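Catalase (Bacillus pumilus, PDB 4QOM) catalyses the breakdown of hydrogen peroxide to water and oxygen at a buried heme, and works as a tetramer of identical subunits. Local coordinates at residues V56-A61 / H100-P105; N130-F135 / T179-D184; Y164-T169 / E453-L458; G254-W259 / R297-R302. All coordinates share one frame; numbering follows the deposited sequence. Where two conformers were deposited one is given.

Interaction 1: residues V56-A61 / H100-P105; sequences VHARGA and HPKGSP. With HEM (protoporphyrin IX containing Fe), chain E; PYG (benzene-1,2,3-triol), chain H.
Arg59 reaches over the turn 101-104 and closes on the backbone carbonyl of Ser104 with two nitrogens of its guanidinium edge. NE lies 2.8 Å from Ser104 O, in the plane of the carbonyl, while NH2, 3.1 Å from the same Ser104 O, sits well above that plane; the acceptor stays in the guanidinium plane for both, so the grip is side-on and fixes the rotation of the group. Bends at chi2 and chi3 (63° and 94°) bring the guanidinium round so that one face lies against the Gly103 backbone. The turn is type II, with Gly103 at its third position. Ser104 braces it from within, OG donating to Pro101 O at 2.6 Å. Nearer the start of 56-61, the methyl of Ala58 packs on the backbone of 100-102, and Lys102 CG passes Ala58 O before its amine goes on to Glu312. Two waters bridge His100 O to the amides of Ala58 and Arg59. His57 turns the other way: its ring lies over the heme, CD2 3.3 Å from heme C4D, and its NE2 is hydrogen-bonded to O2 of a bound benzene-1,2,3-triol at 2.7 Å, while ND1 is bonded to Ser96. A histidine laid over the porphyrin, with a serine behind it, is the hallmark of the distal heme pocket of catalases, and His57 probably corresponds to their essential distal histidine.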
# COMPACT_ATOMS: atom_id res chain seq x y z
N VAL A 56 11.40 14.21 4.04
CA VAL A 56 11.96 15.56 4.11
C VAL A 56 11.99 16.12 2.72
O VAL A 56 11.86 15.35 1.73
CB VAL A 56 13.40 15.56 4.73
CG1 VAL A 56 13.32 15.31 6.20
CG2 VAL A 56 14.27 14.54 4.06
N HIS A 57 12.16 17.41 2.58
CA HIS A 57 12.12 18.10 1.27
C HIS A 57 10.76 17.99 0.51
O HIS A 57 10.70 17.86 -0.71
CB HIS A 57 13.25 17.67 0.37
CG HIS A 57 14.66 17.98 0.88
ND1 HIS A 57 15.42 18.99 0.36
CD2 HIS A 57 15.42 17.41 1.85
CE1 HIS A 57 16.60 19.03 0.95
NE2 HIS A 57 16.66 18.06 1.84
N ALA A 58 9.75 17.87 1.31
CA ALA A 58 8.37 17.69 0.81
C ALA A 58 7.91 18.84 -0.12
O ALA A 58 7.23 18.57 -1.12
CB ALA A 58 7.42 17.51 1.94
N ARG A 59 8.22 20.08 0.22
CA ARG A 59 7.96 21.25 -0.58
C ARG A 59 9.04 21.46 -1.63
O ARG A 59 10.20 21.65 -1.27
CB ARG A 59 7.85 22.51 0.29
CG ARG A 59 7.87 23.84 -0.49
CD ARG A 59 6.75 24.08 -1.46
NE ARG A 59 5.68 24.84 -0.84
CZ ARG A 59 4.56 25.19 -1.47
NH1 ARG A 59 4.34 24.89 -2.75
NH2 ARG A 59 3.68 25.92 -0.81
N GLY A 60 8.62 21.49 -2.91
CA GLY A 60 9.59 21.76 -3.96
C GLY A 60 9.01 21.94 -5.30
O GLY A 60 7.76 21.95 -5.48
N ALA A 61 9.91 22.14 -6.26
CA ALA A 61 9.53 22.57 -7.61
C ALA A 61 10.53 21.99 -8.57
O ALA A 61 11.74 22.00 -8.30
CB ALA A 61 9.46 24.08 -7.74
N HIS A 100 9.40 21.46 6.60
CA HIS A 100 7.93 21.50 6.67
C HIS A 100 7.27 20.76 5.55
O HIS A 100 7.90 20.43 4.54
CB HIS A 100 7.41 22.94 6.85
CG HIS A 100 7.78 23.54 8.15
ND1 HIS A 100 6.99 23.46 9.29
CD2 HIS A 100 8.95 24.07 8.54
CE1 HIS A 100 7.62 24.03 10.30
NE2 HIS A 100 8.81 24.41 9.86
N PRO A 101 5.92 20.50 5.70
CA PRO A 101 5.29 19.67 4.67
C PRO A 101 5.04 20.34 3.33
O PRO A 101 5.38 21.52 3.13
CB PRO A 101 3.94 19.26 5.32
CG PRO A 101 4.17 19.44 6.82
CD PRO A 101 5.07 20.61 6.90
N LYS A 102 4.34 19.62 2.44
CA LYS A 102 3.80 20.19 1.24
C LYS A 102 2.91 21.35 1.66
O LYS A 102 2.20 21.29 2.66
CB LYS A 102 3.00 19.13 0.44
CG LYS A 102 3.88 18.20 -0.38
CD LYS A 102 3.00 17.12 -1.02
CE LYS A 102 2.06 17.67 -2.09
NZ LYS A 102 2.79 18.08 -3.33
N GLY A 103 2.92 22.42 0.87
CA GLY A 103 2.01 23.48 1.11
C GLY A 103 2.68 24.50 2.00
O GLY A 103 2.16 25.58 2.10
N SER A 104 3.82 24.17 2.62
CA SER A 104 4.45 25.13 3.57
C SER A 104 5.12 26.27 2.83
O SER A 104 5.48 26.16 1.66
CB SER A 104 5.43 24.42 4.52
OG SER A 104 6.50 23.79 3.80
N PRO A 105 5.37 27.36 3.52
CA PRO A 105 5.92 28.53 2.78
C PRO A 105 7.39 28.33 2.37
O PRO A 105 8.15 27.65 3.03
CB PRO A 105 5.79 29.68 3.81
CG PRO A 105 4.75 29.23 4.78
CD PRO A 105 4.94 27.74 4.87
CHA HEM E . 15.30 14.02 0.26
CHB HEM E . 17.33 11.00 3.40
CHC HEM E . 21.15 14.10 3.92
CHD HEM E . 19.57 16.38 -0.07
C1A HEM E . 15.51 12.97 1.10
C2A HEM E . 14.56 11.94 1.36
C3A HEM E . 15.15 11.07 2.22
C4A HEM E . 16.42 11.59 2.53
CMA HEM E . 14.59 9.81 2.77
CAA HEM E . 13.23 11.77 0.70
CBA HEM E . 13.48 11.11 -0.68
CGA HEM E . 12.23 10.87 -1.50
O1A HEM E . 12.34 10.67 -2.77
O2A HEM E . 11.12 10.80 -0.91
C1B HEM E . 18.52 11.63 3.80
C2B HEM E . 19.37 11.07 4.81
C3B HEM E . 20.39 11.94 4.99
C4B HEM E . 20.23 13.03 4.02
CMB HEM E . 19.12 9.80 5.57
CAB HEM E . 21.52 11.83 5.90
CBB HEM E . 21.54 10.71 6.59
C1C HEM E . 21.06 14.99 2.85
C2C HEM E . 22.16 15.66 2.29
C3C HEM E . 21.71 16.34 1.19
C4C HEM E . 20.35 15.99 0.96
CMC HEM E . 23.54 15.75 2.87
CAC HEM E . 22.50 17.10 0.27
CBC HEM E . 23.82 16.91 0.27
C1D HEM E . 18.25 15.90 -0.24
C2D HEM E . 17.40 16.47 -1.27
C3D HEM E . 16.20 15.84 -1.18
C4D HEM E . 16.35 14.88 -0.08
CMD HEM E . 17.82 17.54 -2.25
CAD HEM E . 15.00 16.06 -2.06
CBD HEM E . 15.16 15.35 -3.42
CGD HEM E . 13.96 15.64 -4.29
O1D HEM E . 13.96 16.76 -4.86
O2D HEM E . 13.00 14.80 -4.33
NA HEM E . 16.65 12.75 1.81
NB HEM E . 19.12 12.73 3.35
NC HEM E . 20.02 15.11 1.95
ND HEM E . 17.58 14.98 0.46
FE HEM E . 18.32 13.90 1.83
C1 PYG H . 17.82 16.78 4.94
C2 PYG H . 18.52 17.99 4.55
C3 PYG H . 18.77 19.01 5.58
C4 PYG H . 18.35 18.83 6.91
C5 PYG H . 17.67 17.66 7.27
C6 PYG H . 17.42 16.69 6.30
O1 PYG H . 17.62 15.77 4.00
O2 PYG H . 18.91 18.15 3.30
O3 PYG H . 19.37 20.11 5.20
O HOH W 1 9.59 18.05 4.37
O HOH W 2 9.89 20.83 2.56

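Interaction 2: residues N130-F135 / T179-D184; sequences NNLPIF and TWLFSD. With PYG (benzene-1,2,3-triol), chain H; HEM (protoporphyrin IX containing Fe), chain E; PYG (benzene-1,2,3-triol), chain G.
Just outside the distal heme pocket, the loop 130-135 is backed by the end of helix 175-181, and the indole of Trp180 is the broad surface on which the two meet. Pro133 lies on one face of that ring system: its CD stands 3.8 Å from the centroid of the six-membered ring, 16° off the normal, a CH-pi contact, and its CG is 3.6 Å from Trp180 CH2. Ile134 takes the five-membered end, its CD1 coming to 3.6 Å from Trp180 CD1. The methyl gets there because CG1 stands between the backbone N and the carbonyl carbon (chi1 53°) and the chain then runs straight on to CD1. Leu132 meets the indole obliquely through CD2, and its other methyl, CD1, crosses to Leu181 CD1 at 4.1 Å. This wholly apolar seam ties the pocket wall, carried on the loop after strand 123-130 of the catalase barrel, to the helical part of the subunit, where Lys428 makes a cation-pi contact with Trp180. The ends of the loop face the heme instead. Phe135 places a ring face against heme methyl CMC and its edge on a benzene-1,2,3-triol, CE1 3.3 Å from triol C3; Asn130 borders the same ligand. Beyond Trp180 the helix finishes with Ser183 folding back, its OG and N both donating to Trp180 O, the hydroxyl at 2.6 Å.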
# COMPACT_ATOMS: atom_id res chain seq x y z
N ASN A 130 22.46 20.15 -1.89
CA ASN A 130 21.79 21.24 -1.26
C ASN A 130 22.46 22.53 -1.65
O ASN A 130 23.50 22.52 -2.21
CB ASN A 130 21.88 21.12 0.27
CG ASN A 130 20.80 20.24 0.91
OD1 ASN A 130 19.75 19.93 0.32
ND2 ASN A 130 21.06 19.87 2.17
N ASN A 131 21.89 23.66 -1.35
CA ASN A 131 22.63 24.93 -1.55
C ASN A 131 23.86 25.04 -0.70
O ASN A 131 24.98 25.36 -1.19
CB ASN A 131 21.68 26.15 -1.40
CG ASN A 131 21.12 26.35 0.00
OD1 ASN A 131 20.87 25.41 0.76
ND2 ASN A 131 20.94 27.57 0.35
N LEU A 132 23.69 24.79 0.60
CA LEU A 132 24.81 24.92 1.56
C LEU A 132 25.71 23.72 1.40
O LEU A 132 25.30 22.60 1.11
CB LEU A 132 24.31 25.00 3.00
CG LEU A 132 23.23 26.07 3.25
CD1 LEU A 132 22.86 26.05 4.73
CD2 LEU A 132 23.70 27.43 2.83
N PRO A 133 27.04 23.92 1.56
CA PRO A 133 28.04 22.90 1.16
C PRO A 133 28.49 21.92 2.23
O PRO A 133 29.32 21.04 1.93
CB PRO A 133 29.25 23.79 0.72
CG PRO A 133 29.14 24.92 1.68
CD PRO A 133 27.65 25.24 1.72
N ILE A 134 27.87 22.01 3.42
CA ILE A 134 28.17 21.08 4.52
C ILE A 134 26.87 20.60 5.14
O ILE A 134 25.80 21.00 4.73
CB ILE A 134 29.04 21.74 5.58
CG1 ILE A 134 28.41 23.07 6.04
CG2 ILE A 134 30.43 22.01 5.02
CD1 ILE A 134 29.06 23.66 7.23
N PHE A 135 26.98 19.76 6.15
CA PHE A 135 25.79 19.28 6.84
C PHE A 135 25.98 19.35 8.37
O PHE A 135 27.09 19.59 8.87
CB PHE A 135 25.49 17.84 6.38
CG PHE A 135 24.03 17.49 6.40
CD1 PHE A 135 23.21 18.15 5.57
CD2 PHE A 135 23.54 16.52 7.22
CE1 PHE A 135 21.85 17.83 5.53
CE2 PHE A 135 22.18 16.19 7.22
CZ PHE A 135 21.34 16.87 6.40
N THR A 179 26.51 27.98 11.59
CA THR A 179 27.17 29.23 11.23
C THR A 179 26.88 29.65 9.79
O THR A 179 26.87 30.83 9.49
CB THR A 179 28.70 29.11 11.51
OG1 THR A 179 28.85 28.70 12.88
CG2 THR A 179 29.39 30.42 11.29
N TRP A 180 26.61 28.70 8.89
CA TRP A 180 26.12 29.06 7.55
C TRP A 180 24.61 29.34 7.54
O TRP A 180 24.14 30.31 6.95
CB TRP A 180 26.39 27.94 6.54
CG TRP A 180 27.79 27.77 6.06
CD1 TRP A 180 28.82 27.22 6.76
CD2 TRP A 180 28.26 28.02 4.74
NE1 TRP A 180 29.92 27.17 5.96
CE2 TRP A 180 29.62 27.65 4.72
CE3 TRP A 180 27.70 28.58 3.59
CZ2 TRP A 180 30.41 27.78 3.59
CZ3 TRP A 180 28.51 28.66 2.45
CH2 TRP A 180 29.84 28.33 2.48
N LEU A 181 23.85 28.43 8.15
CA LEU A 181 22.41 28.43 8.06
C LEU A 181 21.78 29.67 8.76
O LEU A 181 20.69 30.14 8.35
CB LEU A 181 21.85 27.17 8.71
CG LEU A 181 20.31 27.02 8.70
CD1 LEU A 181 19.81 26.85 7.29
CD2 LEU A 181 19.95 25.84 9.55
N PHE A 182 22.43 30.21 9.78
CA PHE A 182 21.93 31.41 10.45
C PHE A 182 22.50 32.72 9.94
O PHE A 182 22.11 33.78 10.44
CB PHE A 182 21.99 31.26 11.98
CG PHE A 182 20.90 30.37 12.50
CD1 PHE A 182 19.69 30.89 12.83
CD2 PHE A 182 21.12 28.99 12.63
CE1 PHE A 182 18.68 30.07 13.27
CE2 PHE A 182 20.12 28.16 13.07
CZ PHE A 182 18.89 28.71 13.41
N SER A 183 23.31 32.66 8.91
CA SER A 183 23.48 33.82 8.00
C SER A 183 22.19 34.07 7.25
O SER A 183 21.23 33.28 7.38
CB SER A 183 24.67 33.62 7.05
OG SER A 183 24.42 32.69 6.00
N ASP A 184 22.12 35.11 6.46
CA ASP A 184 20.89 35.26 5.68
C ASP A 184 20.81 34.22 4.55
O ASP A 184 19.75 34.07 3.96
CB ASP A 184 20.73 36.65 5.11
CG ASP A 184 20.45 37.68 6.19
OD1 ASP A 184 19.93 37.35 7.29
OD2 ASP A 184 20.75 38.89 5.93
C1 PYG H . 17.82 16.78 4.94
C2 PYG H . 18.52 17.99 4.55
C3 PYG H . 18.77 19.01 5.58
C4 PYG H . 18.35 18.83 6.91
C5 PYG H . 17.67 17.66 7.27
C6 PYG H . 17.42 16.69 6.30
O1 PYG H . 17.62 15.77 4.00
O2 PYG H . 18.91 18.15 3.30
O3 PYG H . 19.37 20.11 5.20
CHA HEM E . 15.30 14.02 0.26
CHB HEM E . 17.33 11.00 3.40
CHC HEM E . 21.15 14.10 3.92
CHD HEM E . 19.57 16.38 -0.07
C1A HEM E . 15.51 12.97 1.10
C2A HEM E . 14.56 11.94 1.36
C3A HEM E . 15.15 11.07 2.22
C4A HEM E . 16.42 11.59 2.53
CMA HEM E . 14.59 9.81 2.77
CAA HEM E . 13.23 11.77 0.70
CBA HEM E . 13.48 11.11 -0.68
CGA HEM E . 12.23 10.87 -1.50
O1A HEM E . 12.34 10.67 -2.77
O2A HEM E . 11.12 10.80 -0.91
C1B HEM E . 18.52 11.63 3.80
C2B HEM E . 19.37 11.07 4.81
C3B HEM E . 20.39 11.94 4.99
C4B HEM E . 20.23 13.03 4.02
CMB HEM E . 19.12 9.80 5.57
CAB HEM E . 21.52 11.83 5.90
CBB HEM E . 21.54 10.71 6.59
C1C HEM E . 21.06 14.99 2.85
C2C HEM E . 22.16 15.66 2.29
C3C HEM E . 21.71 16.34 1.19
C4C HEM E . 20.35 15.99 0.96
CMC HEM E . 23.54 15.75 2.87
CAC HEM E . 22.50 17.10 0.27
CBC HEM E . 23.82 16.91 0.27
C1D HEM E . 18.25 15.90 -0.24
C2D HEM E . 17.40 16.47 -1.27
C3D HEM E . 16.20 15.84 -1.18
C4D HEM E . 16.35 14.88 -0.08
CMD HEM E . 17.82 17.54 -2.25
CAD HEM E . 15.00 16.06 -2.06
CBD HEM E . 15.16 15.35 -3.42
CGD HEM E . 13.96 15.64 -4.29
O1D HEM E . 13.96 16.76 -4.86
O2D HEM E . 13.00 14.80 -4.33
NA HEM E . 16.65 12.75 1.81
NB HEM E . 19.12 12.73 3.35
NC HEM E . 20.02 15.11 1.95
ND HEM E . 17.58 14.98 0.46
FE HEM E . 18.32 13.90 1.83
C1 PYG G . 16.32 24.13 9.83
C2 PYG G . 15.10 24.86 10.19
C3 PYG G . 15.19 25.91 11.25
C4 PYG G . 16.42 26.14 11.85
C5 PYG G . 17.53 25.41 11.50
C6 PYG G . 17.49 24.43 10.51
O1 PYG G . 16.38 23.13 8.90
O2 PYG G . 13.92 24.54 9.57
O3 PYG G . 14.13 26.70 11.68

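Interaction 3: residues Y164-T169 / E453-L458. With PYG (benzene-1,2,3-triol), chain G.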
# COMPACT_ATOMS: atom_id res chain seq x y z
N TYR A 164 15.32 21.40 18.56
CA TYR A 164 16.42 21.18 17.69
C TYR A 164 17.67 21.77 18.27
O TYR A 164 18.76 21.26 18.06
CB TYR A 164 16.15 21.69 16.30
CG TYR A 164 15.79 23.13 16.06
CD1 TYR A 164 16.76 24.11 15.92
CD2 TYR A 164 14.51 23.45 15.71
CE1 TYR A 164 16.39 25.41 15.60
CE2 TYR A 164 14.15 24.70 15.28
CZ TYR A 164 15.08 25.70 15.25
OH TYR A 164 14.70 26.98 14.92
N TRP A 165 17.55 22.87 19.02
CA TRP A 165 18.85 23.32 19.71
C TRP A 165 19.32 22.35 20.78
O TRP A 165 20.54 22.21 21.00
CB TRP A 165 18.69 24.71 20.30
CG TRP A 165 18.76 25.79 19.25
CD1 TRP A 165 17.75 26.50 18.75
CD2 TRP A 165 19.93 26.22 18.60
NE1 TRP A 165 18.20 27.38 17.82
CE2 TRP A 165 19.56 27.21 17.71
CE3 TRP A 165 21.28 25.91 18.74
CZ2 TRP A 165 20.47 27.85 16.88
CZ3 TRP A 165 22.20 26.54 17.89
CH2 TRP A 165 21.78 27.55 17.04
N ASP A 166 18.42 21.65 21.45
CA ASP A 166 18.83 20.56 22.39
C ASP A 166 19.67 19.53 21.64
O ASP A 166 20.83 19.28 21.97
CB ASP A 166 17.61 19.88 23.00
CG ASP A 166 17.97 18.80 24.04
OD1 ASP A 166 19.02 18.97 24.69
OD2 ASP A 166 17.11 17.91 24.30
N PHE A 167 19.17 19.02 20.54
CA PHE A 167 19.92 18.12 19.71
C PHE A 167 21.22 18.72 19.17
O PHE A 167 22.25 18.10 19.26
CB PHE A 167 19.07 17.65 18.50
CG PHE A 167 19.79 16.72 17.57
CD1 PHE A 167 19.84 15.32 17.80
CD2 PHE A 167 20.50 17.23 16.48
CE1 PHE A 167 20.59 14.52 16.98
CE2 PHE A 167 21.28 16.45 15.67
CZ PHE A 167 21.34 15.07 15.91
N MET A 168 21.16 19.90 18.58
CA MET A 168 22.33 20.47 17.90
C MET A 168 23.41 20.74 18.91
O MET A 168 24.60 20.55 18.62
CB MET A 168 21.97 21.73 17.12
CG MET A 168 21.06 21.49 15.92
SD MET A 168 21.72 20.48 14.61
CE MET A 168 20.15 20.33 13.71
N THR A 169 23.02 21.23 20.08
CA THR A 169 24.09 21.59 21.07
C THR A 169 24.81 20.38 21.63
O THR A 169 26.02 20.46 21.93
CB THR A 169 23.48 22.41 22.25
OG1 THR A 169 22.43 21.70 22.91
CG2 THR A 169 23.03 23.79 21.80
N GLU A 453 17.58 27.48 29.37
CA GLU A 453 18.78 28.22 29.67
C GLU A 453 20.06 27.40 29.58
O GLU A 453 21.05 27.89 29.09
CB GLU A 453 18.69 28.84 31.08
CG GLU A 453 17.72 29.99 31.23
CD GLU A 453 17.90 31.14 30.22
OE1 GLU A 453 19.03 31.63 29.97
OE2 GLU A 453 16.85 31.59 29.67
N LYS A 454 20.05 26.15 30.03
CA LYS A 454 21.20 25.28 29.95
C LYS A 454 21.59 25.00 28.47
O LYS A 454 22.73 25.04 28.10
CB LYS A 454 20.87 23.98 30.71
CG LYS A 454 22.02 22.98 30.88
CD LYS A 454 21.57 21.73 31.66
CE LYS A 454 20.17 21.27 31.28
NZ LYS A 454 19.75 19.92 31.74
N THR A 455 20.58 24.76 27.62
CA THR A 455 20.83 24.55 26.18
C THR A 455 21.36 25.82 25.52
O THR A 455 22.32 25.77 24.74
CB THR A 455 19.56 24.09 25.47
OG1 THR A 455 19.28 22.77 25.95
CG2 THR A 455 19.78 24.06 23.98
N LYS A 456 20.79 26.94 25.91
CA LYS A 456 21.20 28.25 25.37
C LYS A 456 22.68 28.52 25.73
O LYS A 456 23.46 28.89 24.86
CB LYS A 456 20.30 29.35 25.95
CG LYS A 456 20.50 30.75 25.40
CD LYS A 456 19.74 31.76 26.25
CE LYS A 456 18.25 31.65 26.22
NZ LYS A 456 17.58 32.67 27.05
N LEU A 457 23.06 28.22 26.96
CA LEU A 457 24.48 28.35 27.35
C LEU A 457 25.37 27.43 26.54
O LEU A 457 26.48 27.79 26.14
CB LEU A 457 24.65 28.06 28.84
CG LEU A 457 26.03 28.14 29.45
CD1 LEU A 457 26.54 29.58 29.33
CD2 LEU A 457 25.93 27.70 30.90
N LEU A 458 24.95 26.18 26.34
CA LEU A 458 25.81 25.28 25.62
C LEU A 458 25.97 25.73 24.15
O LEU A 458 27.04 25.60 23.57
CB LEU A 458 25.21 23.85 25.68
CG LEU A 458 26.01 22.73 25.03
CD1 LEU A 458 27.47 22.59 25.53
CD2 LEU A 458 25.31 21.37 25.22
C1 PYG G . 16.32 24.13 9.83
C2 PYG G . 15.10 24.86 10.19
C3 PYG G . 15.19 25.91 11.25
C4 PYG G . 16.42 26.14 11.85
C5 PYG G . 17.53 25.41 11.50
C6 PYG G . 17.49 24.43 10.51
O1 PYG G . 16.38 23.13 8.90
O2 PYG G . 13.92 24.54 9.57
O3 PYG G . 14.13 26.70 11.68
O HOH W 3 21.07 20.68 25.14
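Helices 161-169 and 453-466 meet through the segments 164-169 and 453-458, whose axes approach to 9.3 Å and run in broadly the same direction, 44° apart. The backbones are nearest at Asp166 and Thr455, with CA atoms 5.9 Å apart, so small side chains fill the interface. Thr455 directs its methyl into it: with CG2 anti to the backbone N, that atom comes 3.6 Å from Trp165 O and also touches Trp165 CB. Thr169 crosses Thr455 at about a right angle and sets CG2 against the carbonyl oxygen of Thr455. One turn on, Leu458 lays CD2 beside Thr169, 3.6 Å from Thr169 CB. No hydrogen bond runs directly between the two segments; the hydroxyls of both threonines meet a shared water instead. It donates to Asp166 OD1 at 2.7 Å and to Thr169 OG1 at 2.8 Å, and is also hydrogen-bonded to Thr455 OG1 at 2.9 Å. On another side of helix 161-169, Tyr164 OH takes a weak bond from a benzene-1,2,3-triol and, with Trp165 NE1, binds Asp447. Methyl packing thus joins the catalase core to its C-terminal helical domain, and a water links Asp166 OD1 to the two threonine hydroxyls. Asp166 OD2 and Thr455 OG1 are also bonded to a neighbouring subunit, and the donors round Asp166, the water with Tyr384 OH and the Arg388 amide of that subunit, are consistent with a charged carboxylate.

Interaction 4: residues G254-W259 / R297-R302; sequences GNYPAW and RMTLNR
Tyr256, the first residue of 254-259 to touch 297-302, lays its ring over Asn301: Asn301 CB stands 3.6 Å from the ring centroid and only 4° off the normal, a CH-pi contact. Gly254 O sits over the opposite face, so the ring is held between the backbone of its own turn and the neighbouring strand. That turn follows a helix closed by a Schellman motif at Gly254 and is tightened by an inverse gamma turn centred on Asn255. With CG of Tyr256 anti to its carbonyl carbon (chi1 -54°), the ring turns a face to Asn301 CB, and Tyr256 CB is left 3.2 Å from Leu300 O, a buried oxygen without a hydrogen-bond partner. Pro257 begins the backbone pairing, its O accepting from Leu300 N at 3.0 Å. Ala258 then faces Thr299 in a non-hydrogen-bonded antiparallel pair, its CB packing on Thr299 OG1 and under one face of the Arg297 guanidinium, 3.7 Å from Arg297 NE; Arg297 is itself held by a salt bridge to Asp260. Trp259 and Met298 form the hydrogen-bonded pair: Trp259 N donates to Met298 O at 2.9 Å and Met298 N to Trp259 O at 2.8 Å. The indole meets Leu300 CD1 through CZ3, at 3.7 Å, and the Met298 methyl near CE3, while Trp259 NE1 bonds to Met194 O. Strand 293-302 continues the sheet to strand 60-69, where Asn301 and Arg302 both face Tyr64 in a classic beta bulge. The pairing joins two neighbouring strands of the antiparallel beta barrel at the core of the catalase fold, with Trp259, Met298 and Leu300 packing together.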
# COMPACT_ATOMS: atom_id res chain seq x y z
N GLY A 254 11.15 32.67 -20.84
CA GLY A 254 12.38 32.50 -21.62
C GLY A 254 13.62 33.00 -20.92
O GLY A 254 14.71 32.95 -21.51
N ASN A 255 13.47 33.43 -19.67
CA ASN A 255 14.57 33.89 -18.87
C ASN A 255 15.21 32.69 -18.09
O ASN A 255 15.03 32.59 -16.87
CB ASN A 255 14.10 34.96 -17.88
CG ASN A 255 15.22 35.59 -17.10
OD1 ASN A 255 16.40 35.50 -17.48
ND2 ASN A 255 14.88 36.19 -15.96
N TYR A 256 15.88 31.80 -18.81
CA TYR A 256 16.27 30.47 -18.27
C TYR A 256 17.39 30.57 -17.24
O TYR A 256 18.44 31.15 -17.54
CB TYR A 256 16.71 29.57 -19.40
CG TYR A 256 15.73 29.43 -20.52
CD1 TYR A 256 14.34 29.22 -20.22
CD2 TYR A 256 16.14 29.38 -21.87
CE1 TYR A 256 13.42 29.07 -21.23
CE2 TYR A 256 15.19 29.21 -22.89
CZ TYR A 256 13.83 29.07 -22.55
OH TYR A 256 12.84 28.92 -23.51
N PRO A 257 17.16 30.09 -15.99
CA PRO A 257 18.25 30.14 -15.05
C PRO A 257 19.32 29.10 -15.36
O PRO A 257 19.01 28.04 -15.89
CB PRO A 257 17.59 29.86 -13.70
CG PRO A 257 16.44 28.98 -14.05
CD PRO A 257 15.94 29.48 -15.40
N ALA A 258 20.57 29.45 -15.06
CA ALA A 258 21.67 28.58 -15.26
C ALA A 258 22.61 28.56 -14.09
O ALA A 258 22.62 29.46 -13.26
CB ALA A 258 22.37 28.93 -16.58
N TRP A 259 23.40 27.47 -14.04
CA TRP A 259 24.48 27.27 -13.08
C TRP A 259 25.68 26.71 -13.78
O TRP A 259 25.59 25.79 -14.59
CB TRP A 259 24.07 26.34 -11.91
CG TRP A 259 23.02 26.85 -11.02
CD1 TRP A 259 23.18 27.36 -9.75
CD2 TRP A 259 21.60 26.92 -11.29
NE1 TRP A 259 21.99 27.75 -9.24
CE2 TRP A 259 20.99 27.46 -10.14
CE3 TRP A 259 20.80 26.53 -12.37
CZ2 TRP A 259 19.62 27.66 -10.06
CZ3 TRP A 259 19.37 26.75 -12.26
CH2 TRP A 259 18.85 27.33 -11.14
N ARG A 297 28.07 23.91 -17.87
CA ARG A 297 26.92 24.75 -17.53
C ARG A 297 25.60 23.98 -17.70
O ARG A 297 25.40 23.32 -18.69
CB ARG A 297 26.83 26.01 -18.41
CG ARG A 297 25.72 26.98 -18.13
CD ARG A 297 25.94 28.14 -19.07
NE ARG A 297 25.17 29.35 -18.89
CZ ARG A 297 25.51 30.38 -18.11
NH1 ARG A 297 26.55 30.32 -17.30
NH2 ARG A 297 24.76 31.46 -18.10
N MET A 298 24.75 24.13 -16.70
CA MET A 298 23.37 23.61 -16.75
C MET A 298 22.42 24.79 -16.95
O MET A 298 22.43 25.74 -16.17
CB MET A 298 23.02 22.91 -15.45
CG MET A 298 21.60 22.39 -15.38
SD MET A 298 21.41 21.32 -13.93
CE MET A 298 21.47 22.53 -12.63
N THR A 299 21.54 24.66 -17.93
CA THR A 299 20.50 25.67 -18.18
C THR A 299 19.15 24.93 -17.99
O THR A 299 18.95 23.90 -18.63
CB THR A 299 20.62 26.20 -19.59
OG1 THR A 299 21.94 26.76 -19.72
CG2 THR A 299 19.59 27.24 -19.87
N LEU A 300 18.28 25.47 -17.18
CA LEU A 300 16.89 24.98 -17.05
C LEU A 300 15.95 25.74 -17.96
O LEU A 300 15.77 26.95 -17.81
CB LEU A 300 16.49 25.06 -15.57
CG LEU A 300 17.43 24.24 -14.67
CD1 LEU A 300 16.84 24.23 -13.29
CD2 LEU A 300 17.62 22.80 -15.18
N ASN A 301 15.37 25.03 -18.94
CA ASN A 301 14.59 25.70 -19.99
C ASN A 301 13.23 25.12 -20.28
O ASN A 301 12.59 25.50 -21.28
CB ASN A 301 15.43 25.73 -21.25
CG ASN A 301 15.76 24.34 -21.78
OD1 ASN A 301 15.22 23.33 -21.35
ND2 ASN A 301 16.70 24.31 -22.70
N ARG A 302 12.75 24.20 -19.45
CA ARG A 302 11.44 23.60 -19.72
C ARG A 302 10.69 23.25 -18.43
O ARG A 302 11.19 22.50 -17.60
CB ARG A 302 11.61 22.38 -20.60
CG ARG A 302 10.34 21.63 -20.93
CD ARG A 302 10.54 20.59 -22.01
NE ARG A 302 11.62 19.61 -21.78
CZ ARG A 302 11.49 18.37 -21.29
NH1 ARG A 302 10.34 17.90 -20.88
NH2 ARG A 302 12.59 17.59 -21.19

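How the interactions relate
Interactions 1 and 2 both reach the heme on the side of a bound benzene-1,2,3-triol that they share: His57 is hydrogen-bonded to it, Asn130 borders it, and these two side chains pack against each other. Interaction 2 leads on to interaction 3, with Phe182 CE2 packed 3.8 Å from Trp165 CZ2, and both border a second triol farther from the iron. This series runs from the heme pocket to the C-terminal helices. Interaction 4 lies on the other side of the chain's centre from interaction 3, their centres about 41 Å apart. It joins interaction 1 through the sheet, since strands 60-69 and 293-302 are neighbours, and its Leu300 side chain is about 12 Å from the heme.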